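Side-chain contacts in fatty acid synthase 1, isoform A (PDB 6FN6), which probably builds long-chain saturated fatty acids from acetyl-CoA and malonyl-CoA with NADPH, the present chain holding its dehydratase, enoylreductase and ketoreductase region: residues Y696-V701 and H832-D837; E791-S796 and G804-I809. All coordinates share one frame; numbering follows the deposited sequence.

Contact 1: Y696-V701 and H832-D837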
loop_
_atom_site.group_PDB
_atom_site.type_symbol
_atom_site.label_atom_id
_atom_site.label_comp_id
_atom_site.label_asym_id
_atom_site.label_seq_id
_atom_site.Cartn_x
_atom_site.Cartn_y
_atom_site.Cartn_z
ATOM N N TYR A 696 -4.705 25.447 1.161
ATOM C CA TYR A 696 -5.087 25.673 2.546
ATOM C C TYR A 696 -5.844 24.484 3.126
ATOM O O TYR A 696 -5.674 24.149 4.298
ATOM C CB TYR A 696 -5.928 26.943 2.661
ATOM C CG TYR A 696 -5.094 28.193 2.817
ATOM C CD1 TYR A 696 -4.457 28.480 4.019
ATOM C CD2 TYR A 696 -4.938 29.086 1.764
ATOM C CE1 TYR A 696 -3.691 29.619 4.169
ATOM C CE2 TYR A 696 -4.172 30.229 1.906
ATOM C CZ TYR A 696 -3.551 30.489 3.110
ATOM O OH TYR A 696 -2.788 31.625 3.258
ATOM N N TYR A 697 -6.667 23.832 2.312
ATOM C CA TYR A 697 -7.419 22.680 2.792
ATOM C C TYR A 697 -6.483 21.498 3.040
ATOM O O TYR A 697 -6.765 20.632 3.869
ATOM C CB TYR A 697 -8.509 22.274 1.798
ATOM C CG TYR A 697 -9.241 21.024 2.231
ATOM C CD1 TYR A 697 -10.070 21.037 3.345
ATOM C CD2 TYR A 697 -9.082 19.827 1.547
ATOM C CE1 TYR A 697 -10.733 19.901 3.755
ATOM C CE2 TYR A 697 -9.743 18.682 1.954
ATOM C CZ TYR A 697 -10.566 18.725 3.060
ATOM O OH TYR A 697 -11.227 17.594 3.477
ATOM N N ALA A 698 -5.373 21.468 2.310
ATOM C CA ALA A 698 -4.422 20.367 2.402
ATOM C C ALA A 698 -3.386 20.604 3.500
ATOM O O ALA A 698 -3.184 19.753 4.368
ATOM C CB ALA A 698 -3.729 20.157 1.060
ATOM N N LEU A 699 -2.731 21.760 3.450
ATOM C CA LEU A 699 -1.606 22.043 4.337
ATOM C C LEU A 699 -2.033 22.471 5.744
ATOM O O LEU A 699 -1.405 22.079 6.729
ATOM C CB LEU A 699 -0.718 23.133 3.728
ATOM C CG LEU A 699 -0.158 22.897 2.321
ATOM C CD1 LEU A 699 0.887 23.952 1.993
ATOM C CD2 LEU A 699 0.420 21.497 2.158
ATOM N N VAL A 700 -3.097 23.262 5.843
ATOM C CA VAL A 700 -3.490 23.835 7.127
ATOM C C VAL A 700 -4.566 22.999 7.812
ATOM O O VAL A 700 -4.431 22.648 8.984
ATOM C CB VAL A 700 -3.967 25.294 6.951
ATOM C CG1 VAL A 700 -4.478 25.864 8.267
ATOM C CG2 VAL A 700 -2.842 26.153 6.412
ATOM N N VAL A 701 -5.632 22.679 7.089
ATOM C CA VAL A 701 -6.748 21.955 7.681
ATOM C C VAL A 701 -6.362 20.505 7.924
ATOM O O VAL A 701 -6.296 20.053 9.065
ATOM C CB VAL A 701 -8.006 22.041 6.794
ATOM C CG1 VAL A 701 -9.159 21.256 7.417
ATOM C CG2 VAL A 701 -8.402 23.490 6.576
ATOM N N HIS A 832 -3.275 11.173 3.675
ATOM C CA HIS A 832 -4.496 11.938 3.433
ATOM C C HIS A 832 -4.877 11.995 1.963
ATOM O O HIS A 832 -4.172 12.599 1.152
ATOM C CB HIS A 832 -4.338 13.362 3.959
ATOM C CG HIS A 832 -4.309 13.452 5.450
ATOM N ND1 HIS A 832 -5.452 13.564 6.212
ATOM C CD2 HIS A 832 -3.274 13.437 6.323
ATOM C CE1 HIS A 832 -5.122 13.622 7.489
ATOM N NE2 HIS A 832 -3.806 13.546 7.585
ATOM N N GLY A 833 -6.001 11.373 1.625
ATOM C CA GLY A 833 -6.614 11.574 0.326
ATOM C C GLY A 833 -7.343 12.902 0.336
ATOM O O GLY A 833 -8.274 13.097 1.116
ATOM N N ILE A 834 -6.922 13.818 -0.529
ATOM C CA ILE A 834 -7.452 15.176 -0.515
ATOM C C ILE A 834 -8.181 15.490 -1.813
ATOM O O ILE A 834 -7.564 15.666 -2.864
ATOM C CB ILE A 834 -6.330 16.192 -0.250
ATOM C CG1 ILE A 834 -5.757 15.981 1.152
ATOM C CG2 ILE A 834 -6.839 17.624 -0.407
ATOM C CD1 ILE A 834 -4.365 16.509 1.322
ATOM N N LEU A 835 -9.506 15.549 -1.724
ATOM C CA LEU A 835 -10.341 15.911 -2.856
ATOM C C LEU A 835 -11.084 17.204 -2.559
ATOM O O LEU A 835 -12.017 17.222 -1.757
ATOM C CB LEU A 835 -11.347 14.801 -3.166
ATOM C CG LEU A 835 -10.837 13.482 -3.753
ATOM C CD1 LEU A 835 -9.990 12.686 -2.760
ATOM C CD2 LEU A 835 -12.012 12.653 -4.239
ATOM N N LEU A 836 -10.680 18.283 -3.220
ATOM C CA LEU A 836 -11.340 19.567 -3.041
ATOM C C LEU A 836 -12.819 19.473 -3.390
ATOM O O LEU A 836 -13.652 20.120 -2.758
ATOM C CB LEU A 836 -10.669 20.642 -3.895
ATOM C CG LEU A 836 -11.315 22.032 -3.858
ATOM C CD1 LEU A 836 -11.518 22.523 -2.432
ATOM C CD2 LEU A 836 -10.476 23.023 -4.643
ATOM N N ASP A 837 -13.140 18.656 -4.392
ATOM C CA ASP A 837 -14.525 18.466 -4.810
ATOM C C ASP A 837 -15.405 18.079 -3.626
ATOM O O ASP A 837 -16.522 18.573 -3.485
ATOM C CB ASP A 837 -14.615 17.394 -5.902
ATOM C CG ASP A 837 -13.951 17.821 -7.198
ATOM O OD1 ASP A 837 -13.818 19.042 -7.428
ATOM O OD2 ASP A 837 -13.572 16.935 -7.993
#
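Y697 offers the edge of its ring to I834: CG2 of I834 lies near the ring plane, 3.7 Å from CD2 and 3.9 Å from CE2 of Y697. The ring gets there because CG of Y697 is anti to the backbone N (chi1 176°), and the tyrosine and isoleucine then run alongside each other with opposed headings. The OH of Y697 is gripped by hydrogen bonds to R702 and to N828 of the second subunit, while the CD2/CE2 edge meets I834. A698 comes next; its CB meets CD1 of I834 at 3.7 Å, the other branch of the same isoleucine. One branched residue thus serves two successive helix positions, and the A698 and I834 CA atoms are 6.7 Å apart. With an alanine at I834, both CG2 and CD1 are lost, which would probably leave a gap against the Y697 edge and the A698 methyl. Farther along, V701 N, like V700 N, bonds to Y696 O, the i+5 bond that marks a pi-type turn. Helix 689-702 packs by one side on the chain leaving strand 830-833, the outermost strand within this chain of a parallel, Rossmann-type sheet, with helix 844-860 covering Y696 and V700.

Contact 2: E791-S796 and G804-I809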
loop_
_atom_site.group_PDB
_atom_site.type_symbol
_atom_site.label_atom_id
_atom_site.label_comp_id
_atom_site.label_asym_id
_atom_site.label_seq_id
_atom_site.Cartn_x
_atom_site.Cartn_y
_atom_site.Cartn_z
ATOM N N GLU A 791 6.276 5.175 -9.273
ATOM C CA GLU A 791 7.589 5.076 -8.631
ATOM C C GLU A 791 7.984 6.385 -7.948
ATOM O O GLU A 791 8.744 6.383 -6.979
ATOM C CB GLU A 791 8.665 4.664 -9.649
ATOM C CG GLU A 791 9.007 5.710 -10.712
ATOM C CD GLU A 791 7.960 5.815 -11.806
ATOM O OE1 GLU A 791 7.094 4.918 -11.900
ATOM O OE2 GLU A 791 8.006 6.800 -12.575
ATOM N N LYS A 792 7.457 7.498 -8.447
ATOM C CA LYS A 792 7.740 8.801 -7.862
ATOM C C LYS A 792 6.932 9.016 -6.586
ATOM O O LYS A 792 7.307 9.828 -5.740
ATOM C CB LYS A 792 7.443 9.919 -8.864
ATOM C CG LYS A 792 8.301 9.878 -10.120
ATOM C CD LYS A 792 7.826 10.896 -11.147
ATOM C CE LYS A 792 8.415 10.618 -12.521
ATOM N NZ LYS A 792 7.776 11.445 -13.587
ATOM N N LEU A 793 5.818 8.299 -6.452
ATOM C CA LEU A 793 5.008 8.379 -5.239
ATOM C C LEU A 793 5.657 7.574 -4.119
ATOM O O LEU A 793 5.832 8.071 -3.008
ATOM C CB LEU A 793 3.585 7.875 -5.501
ATOM C CG LEU A 793 2.547 8.125 -4.398
ATOM C CD1 LEU A 793 1.154 8.206 -4.986
ATOM C CD2 LEU A 793 2.578 7.048 -3.323
ATOM N N GLN A 794 6.005 6.326 -4.415
ATOM C CA GLN A 794 6.660 5.466 -3.438
ATOM C C GLN A 794 7.983 6.087 -2.990
ATOM O O GLN A 794 8.401 5.924 -1.842
ATOM C CB GLN A 794 6.886 4.064 -4.009
ATOM C CG GLN A 794 5.690 3.128 -3.853
ATOM C CD GLN A 794 5.441 2.725 -2.402
ATOM O OE1 GLN A 794 6.080 3.239 -1.485
ATOM N NE2 GLN A 794 4.513 1.797 -2.194
ATOM N N ALA A 795 8.637 6.798 -3.903
ATOM C CA ALA A 795 9.877 7.493 -3.579
ATOM C C ALA A 795 9.582 8.658 -2.643
ATOM O O ALA A 795 10.378 8.973 -1.758
ATOM C CB ALA A 795 10.562 7.983 -4.844
ATOM N N SER A 796 8.427 9.287 -2.840
ATOM C CA SER A 796 8.005 10.402 -2.000
ATOM C C SER A 796 7.644 9.902 -0.607
ATOM O O SER A 796 7.820 10.609 0.384
ATOM C CB SER A 796 6.809 11.128 -2.623
ATOM O OG SER A 796 7.112 11.603 -3.925
ATOM N N GLY A 804 5.300 12.071 10.137
ATOM C CA GLY A 804 5.004 12.728 8.877
ATOM C C GLY A 804 3.546 12.640 8.464
ATOM O O GLY A 804 2.785 11.824 8.987
ATOM N N ARG A 805 3.153 13.488 7.517
ATOM C CA ARG A 805 1.771 13.527 7.050
ATOM C C ARG A 805 1.718 13.687 5.527
ATOM O O ARG A 805 1.997 14.759 4.990
ATOM C CB ARG A 805 1.010 14.659 7.746
ATOM C CG ARG A 805 0.918 14.474 9.255
ATOM C CD ARG A 805 0.327 15.682 9.965
ATOM N NE ARG A 805 1.130 16.893 9.811
ATOM C CZ ARG A 805 2.304 17.097 10.401
ATOM N NH1 ARG A 805 2.832 16.163 11.178
ATOM N NH2 ARG A 805 2.957 18.235 10.206
ATOM N N PHE A 806 1.352 12.607 4.843
ATOM C CA PHE A 806 1.338 12.587 3.386
ATOM C C PHE A 806 0.031 13.162 2.852
ATOM O O PHE A 806 -1.055 12.761 3.268
ATOM C CB PHE A 806 1.535 11.160 2.877
ATOM C CG PHE A 806 2.050 11.080 1.470
ATOM C CD1 PHE A 806 1.180 11.077 0.392
ATOM C CD2 PHE A 806 3.410 10.997 1.225
ATOM C CE1 PHE A 806 1.658 10.996 -0.902
ATOM C CE2 PHE A 806 3.893 10.916 -0.067
ATOM C CZ PHE A 806 3.016 10.915 -1.132
ATOM N N LEU A 807 0.151 14.096 1.917
ATOM C CA LEU A 807 -1.004 14.802 1.378
ATOM C C LEU A 807 -1.119 14.563 -0.121
ATOM O O LEU A 807 -0.431 15.209 -0.913
ATOM C CB LEU A 807 -0.890 16.298 1.670
ATOM C CG LEU A 807 -0.567 16.650 3.123
ATOM C CD1 LEU A 807 -0.265 18.131 3.264
ATOM C CD2 LEU A 807 -1.710 16.245 4.037
ATOM N N GLU A 808 -1.984 13.630 -0.508
ATOM C CA GLU A 808 -2.125 13.272 -1.915
ATOM C C GLU A 808 -3.182 14.143 -2.588
ATOM O O GLU A 808 -4.320 14.223 -2.128
ATOM C CB GLU A 808 -2.490 11.792 -2.060
ATOM C CG GLU A 808 -2.531 11.303 -3.499
ATOM C CD GLU A 808 -1.208 11.488 -4.219
ATOM O OE1 GLU A 808 -0.158 11.170 -3.624
ATOM O OE2 GLU A 808 -1.216 11.954 -5.377
ATOM N N ILE A 809 -2.792 14.796 -3.677
ATOM C CA ILE A 809 -3.724 15.598 -4.462
ATOM C C ILE A 809 -3.743 15.125 -5.915
ATOM O O ILE A 809 -4.365 15.754 -6.769
ATOM C CB ILE A 809 -3.382 17.096 -4.367
ATOM C CG1 ILE A 809 -1.941 17.352 -4.816
ATOM C CG2 ILE A 809 -3.597 17.588 -2.943
ATOM C CD1 ILE A 809 -1.606 18.818 -4.985
#
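The ring of F806 is met at its edge by S796, whose CB lies near the ring plane, 3.9 Å from CE2 of F806. S796 O and, at another part of the rim, E808 OE1 also lie in that plane. L793 approaches obliquely, its CG 4.3 Å from CZ of F806. Outside the two segments, the ring of F831 meets that of F806 with planes about 15° apart. F806, its CG anti to the backbone N, spans an axis separation of 11.2 Å between helix 791-796 and strand 804-808, nearly antiparallel at 158°. Helix 791-797 links the parallel neighbours 781-786 and 804-808 as a beta-alpha-beta crossover, consistent with the Rossmann-type sheet of the zinc-binding dehydrogenase family. E808, bent at chi2, crosses L793 so that its OE1 lies 3.5 Å from L793 CD1. S796 OG turns back to K792 O, in the carbonyl plane with a C=O...donor angle of 158°, and also pairs with H714. No bond pairs the two segments: carbon contacts to F806 stand beside a carboxylate oxygen against L793 CD1. N786 ND2 and G810 N satisfy that buried carboxylate, and its OE1 probably interacts weakly with the positively polarised ring edge.

The two contacts lie 14 Å apart between centres and share the parallel six-stranded sheet of the Rossmann-type part of the enoylreductase, consistent with the zinc-binding dehydrogenase family. Contact 2 is nested along the chain inside the loop closed by contact 1. They meet through neighbouring strands 804-808 and 830-833: H832 N lies 2.8 Å from F806 O and H832 O 2.9 Å from E808 N, both probable hydrogen bonds. L807 points to contact 1, its CB 3.5 Å from I834 CD1, whereas F806 and E808 serve contact 2, so helices 689-702 and 791-797 pack on opposite faces. Through H832 the sheet is extended antiparallel by a strand of the second subunit, so contact 1 sits at the dimer interface.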